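Local coordinates for RagA protein (Porphyromonas gingivalis, PDB 6SLN), which is a TonB-dependent outer-membrane receptor, a plugged beta-barrel that probably takes up peptides, at residues E922-R928 with Y967-E973. Residues are numbered along the deposited sequence; the frame is centred on the assembly and turned at random.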
ATOM      1  N   GLU A 922      37.858 -21.717  14.451  1.00 48.92           N
ATOM      2  CA  GLU A 922      38.942 -20.830  14.841  1.00 51.71           C
ATOM      3  C   GLU A 922      38.653 -20.135  16.163  1.00 45.25           C
ATOM      4  O   GLU A 922      37.504 -19.837  16.490  1.00 41.88           O
ATOM      5  CB  GLU A 922      39.198 -19.772  13.769  1.00 53.16           C
ATOM      6  CG  GLU A 922      39.663 -20.330  12.448  1.00 56.63           C
ATOM      7  CD  GLU A 922      39.962 -19.228  11.458  1.00 57.96           C
ATOM      8  OE1 GLU A 922      40.522 -18.202  11.899  1.00 60.24           O
ATOM      9  OE2 GLU A 922      39.621 -19.373  10.259  1.00 51.23           O
ATOM     10  N   ASN A 923      39.726 -19.863  16.903  1.00 43.45           N
ATOM     11  CA  ASN A 923      39.682 -18.997  18.075  1.00 43.58           C
ATOM     12  C   ASN A 923      39.339 -17.559  17.703  1.00 49.28           C
ATOM     13  O   ASN A 923      40.229 -16.765  17.360  1.00 47.67           O
ATOM     14  CB  ASN A 923      41.025 -19.037  18.794  1.00 44.75           C
ATOM     15  CG  ASN A 923      40.964 -18.414  20.158  1.00 54.19           C
ATOM     16  OD1 ASN A 923      40.351 -17.355  20.349  1.00 56.06           O
ATOM     17  ND2 ASN A 923      41.580 -19.071  21.129  1.00 56.35           N
ATOM     18  N   ALA A 924      38.054 -17.208  17.776  1.00 46.98           N
ATOM     19  CA  ALA A 924      37.599 -15.870  17.426  1.00 43.63           C
ATOM     20  C   ALA A 924      37.581 -14.919  18.626  1.00 48.70           C
ATOM     21  O   ALA A 924      36.848 -13.920  18.607  1.00 53.52           O
ATOM     22  CB  ALA A 924      36.220 -15.935  16.764  1.00 41.22           C
ATOM     23  N   SER A 925      38.376 -15.196  19.658  1.00 48.31           N
ATOM     24  CA  SER A 925      38.512 -14.253  20.761  1.00 52.55           C
ATOM     25  C   SER A 925      39.259 -13.005  20.298  1.00 57.21           C
ATOM     26  O   SER A 925      40.009 -13.028  19.313  1.00 59.57           O
ATOM     27  CB  SER A 925      39.248 -14.892  21.940  1.00 43.93           C
ATOM     28  OG  SER A 925      38.896 -16.249  22.075  1.00 45.15           O
ATOM     29  N   PHE A 926      39.056 -11.902  21.019  1.00 42.98           N
ATOM     30  CA  PHE A 926      39.658 -10.663  20.548  1.00 52.24           C
ATOM     31  C   PHE A 926      39.665  -9.606  21.639  1.00 54.36           C
ATOM     32  O   PHE A 926      38.804  -9.585  22.516  1.00 58.22           O
ATOM     33  CB  PHE A 926      38.935 -10.115  19.312  1.00 49.15           C
ATOM     34  CG  PHE A 926      37.504  -9.703  19.566  1.00 50.61           C
ATOM     35  CD1 PHE A 926      37.189  -8.391  19.913  1.00 51.11           C
ATOM     36  CD2 PHE A 926      36.468 -10.619  19.435  1.00 49.45           C
ATOM     37  CE1 PHE A 926      35.860  -8.009  20.128  1.00 46.25           C
ATOM     38  CE2 PHE A 926      35.147 -10.233  19.638  1.00 45.80           C
ATOM     39  CZ  PHE A 926      34.850  -8.925  19.982  1.00 39.64           C
ATOM     40  N   LEU A 927      40.655  -8.729  21.557  1.00 61.19           N
ATOM     41  CA  LEU A 927      40.712  -7.491  22.315  1.00 56.64           C
ATOM     42  C   LEU A 927      40.586  -6.343  21.325  1.00 61.31           C
ATOM     43  O   LEU A 927      41.267  -6.330  20.295  1.00 58.39           O
ATOM     44  CB  LEU A 927      42.019  -7.406  23.090  1.00 45.64           C
ATOM     45  CG  LEU A 927      42.583  -6.057  23.512  1.00 46.26           C
ATOM     46  CD1 LEU A 927      41.809  -5.529  24.691  1.00 46.61           C
ATOM     47  CD2 LEU A 927      44.069  -6.191  23.863  1.00 47.50           C
ATOM     48  N   ARG A 928      39.695  -5.406  21.605  1.00 58.37           N
ATOM     49  CA  ARG A 928      39.472  -4.285  20.706  1.00 52.01           C
ATOM     50  C   ARG A 928      39.674  -2.985  21.464  1.00 55.92           C
ATOM     51  O   ARG A 928      39.039  -2.756  22.499  1.00 62.15           O
ATOM     52  CB  ARG A 928      38.077  -4.340  20.094  1.00 47.71           C
ATOM     53  CG  ARG A 928      38.001  -3.687  18.728  1.00 49.41           C
ATOM     54  CD  ARG A 928      36.906  -4.353  17.913  1.00 53.49           C
ATOM     55  NE  ARG A 928      37.442  -5.164  16.835  1.00 60.94           N
ATOM     56  CZ  ARG A 928      36.727  -5.995  16.085  1.00 56.02           C
ATOM     57  NH1 ARG A 928      35.427  -6.138  16.298  1.00 38.45           N
ATOM     58  NH2 ARG A 928      37.327  -6.685  15.112  1.00 63.72           N
ATOM     59  N   TYR A 967      41.922 -14.709  14.606  1.00 43.32           N
ATOM     60  CA  TYR A 967      40.890 -15.118  13.663  1.00 43.92           C
ATOM     61  C   TYR A 967      41.318 -14.784  12.240  1.00 51.43           C
ATOM     62  O   TYR A 967      41.576 -13.623  11.922  1.00 57.91           O
ATOM     63  CB  TYR A 967      39.566 -14.436  13.986  1.00 41.18           C
ATOM     64  CG  TYR A 967      38.446 -15.002  13.160  1.00 40.34           C
ATOM     65  CD1 TYR A 967      38.098 -16.332  13.283  1.00 40.44           C
ATOM     66  CD2 TYR A 967      37.750 -14.227  12.238  1.00 50.87           C
ATOM     67  CE1 TYR A 967      37.078 -16.883  12.533  1.00 50.37           C
ATOM     68  CE2 TYR A 967      36.717 -14.779  11.471  1.00 56.73           C
ATOM     69  CZ  TYR A 967      36.391 -16.115  11.625  1.00 54.30           C
ATOM     70  OH  TYR A 967      35.380 -16.698  10.889  1.00 52.63           O
ATOM     71  N   LYS A 968      41.364 -15.791  11.378  1.00 54.32           N
ATOM     72  CA  LYS A 968      41.847 -15.634  10.010  1.00 46.86           C
ATOM     73  C   LYS A 968      40.787 -15.102   9.057  1.00 45.97           C
ATOM     74  O   LYS A 968      41.039 -15.045   7.845  1.00 51.55           O
ATOM     75  CB  LYS A 968      42.397 -16.970   9.486  1.00 48.48           C
ATOM     76  CG  LYS A 968      43.566 -17.536  10.304  1.00 43.64           C
ATOM     77  CD  LYS A 968      43.595 -19.062  10.292  1.00 52.58           C
ATOM     78  CE  LYS A 968      43.912 -19.637  11.697  1.00 61.01           C
ATOM     79  NZ  LYS A 968      43.022 -19.137  12.842  1.00 51.80           N
ATOM     80  N   GLY A 969      39.614 -14.709   9.558  1.00 44.41           N
ATOM     81  CA  GLY A 969      38.674 -13.919   8.791  1.00 43.58           C
ATOM     82  C   GLY A 969      38.767 -12.430   9.109  1.00 39.10           C
ATOM     83  O   GLY A 969      39.623 -11.968   9.866  1.00 41.83           O
ATOM     84  N   PHE A 970      37.843 -11.669   8.533  1.00 38.28           N
ATOM     85  CA  PHE A 970      37.967 -10.217   8.613  1.00 46.18           C
ATOM     86  C   PHE A 970      37.699  -9.709  10.025  1.00 49.51           C
ATOM     87  O   PHE A 970      38.451  -8.884  10.557  1.00 49.69           O
ATOM     88  CB  PHE A 970      37.015  -9.557   7.620  1.00 47.82           C
ATOM     89  CG  PHE A 970      37.465  -9.657   6.190  1.00 48.91           C
ATOM     90  CD1 PHE A 970      37.155 -10.776   5.430  1.00 39.19           C
ATOM     91  CD2 PHE A 970      38.188  -8.615   5.598  1.00 46.62           C
ATOM     92  CE1 PHE A 970      37.556 -10.855   4.099  1.00 39.73           C
ATOM     93  CE2 PHE A 970      38.587  -8.689   4.283  1.00 37.63           C
ATOM     94  CZ  PHE A 970      38.275  -9.816   3.533  1.00 40.10           C
ATOM     95  N   ASP A 971      36.634 -10.182  10.640  1.00 48.13           N
ATOM     96  CA  ASP A 971      36.228  -9.653  11.938  1.00 52.80           C
ATOM     97  C   ASP A 971      35.856 -10.798  12.880  1.00 52.16           C
ATOM     98  O   ASP A 971      34.862 -11.505  12.638  1.00 52.50           O
ATOM     99  CB  ASP A 971      35.053  -8.676  11.768  1.00 39.56           C
ATOM    100  CG  ASP A 971      34.715  -7.926  13.051  1.00 41.98           C
ATOM    101  OD1 ASP A 971      35.380  -8.163  14.096  1.00 37.80           O
ATOM    102  OD2 ASP A 971      33.767  -7.098  13.018  1.00 43.97           O
ATOM    103  N   PRO A 972      36.616 -11.009  13.959  1.00 39.12           N
ATOM    104  CA  PRO A 972      36.213 -12.037  14.932  1.00 56.63           C
ATOM    105  C   PRO A 972      34.861 -11.742  15.575  1.00 55.90           C
ATOM    106  O   PRO A 972      34.166 -12.677  15.980  1.00 53.60           O
ATOM    107  CB  PRO A 972      37.364 -12.037  15.953  1.00 59.09           C
ATOM    108  CG  PRO A 972      38.040 -10.704  15.800  1.00 49.06           C
ATOM    109  CD  PRO A 972      37.796 -10.243  14.392  1.00 39.55           C
ATOM    110  N   GLU A 973      34.446 -10.475  15.644  1.00 54.17           N
ATOM    111  CA  GLU A 973      33.132 -10.155  16.189  1.00 51.96           C
ATOM    112  C   GLU A 973      31.998 -10.503  15.236  1.00 47.83           C
ATOM    113  O   GLU A 973      30.857 -10.658  15.677  1.00 46.63           O
ATOM    114  CB  GLU A 973      33.053  -8.669  16.545  1.00 51.67           C
ATOM    115  CG  GLU A 973      31.828  -8.265  17.367  1.00 52.69           C
ATOM    116  CD  GLU A 973      31.924  -6.834  17.866  1.00 57.54           C
ATOM    117  OE1 GLU A 973      30.954  -6.314  18.461  1.00 61.92           O
ATOM    118  OE2 GLU A 973      32.991  -6.222  17.663  1.00 60.91           O
TER
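R928 and E922 make the polar contacts of 922-928 with the loop 967-973. At the R928 end, NH1 and NH2 both close on a single oxygen, D971 OD1; the NH2 to OD1 distance is 2.6 Å, and OD1 lies in the guanidinium plane although the carboxylate is turned 55° from it. The same OD1 accepts from the backbone N of E973, closing an Asx turn, so three donors hold it. A weak bond from R928 NH1 to E973 OE2 (2.8 Å) completes the salt-bridge network, while NE of R928 is held by T963. At the other end E922 OE1 takes two donors: K968 N at 2.6 Å, nearly straight (170°) and on the syn lone pair, and K968 NZ at 2.8 Å, from above the carboxylate plane. Bends along the lysine chain curl its amine back to this oxygen; R876 pairs with OE2.

Between these clusters the contact is mainly apolar. P972 CG lies 3.7 Å from F926 CB, and P972 CB 4.1 Å from A924 CB. E973 CB approaches the F926 ring obliquely, 3.9 Å from CZ. A924 CB touches the Y967 ring at CD1 (4.0 Å).

F926 and R928 also have backbone bonds to strand 857-873, and E973 bonds to T133 of the plug region. P972, lying against A924, puts the loop after strand 951-964 at the break in strand 921-937, consistent with a plugged TonB-dependent receptor barrel.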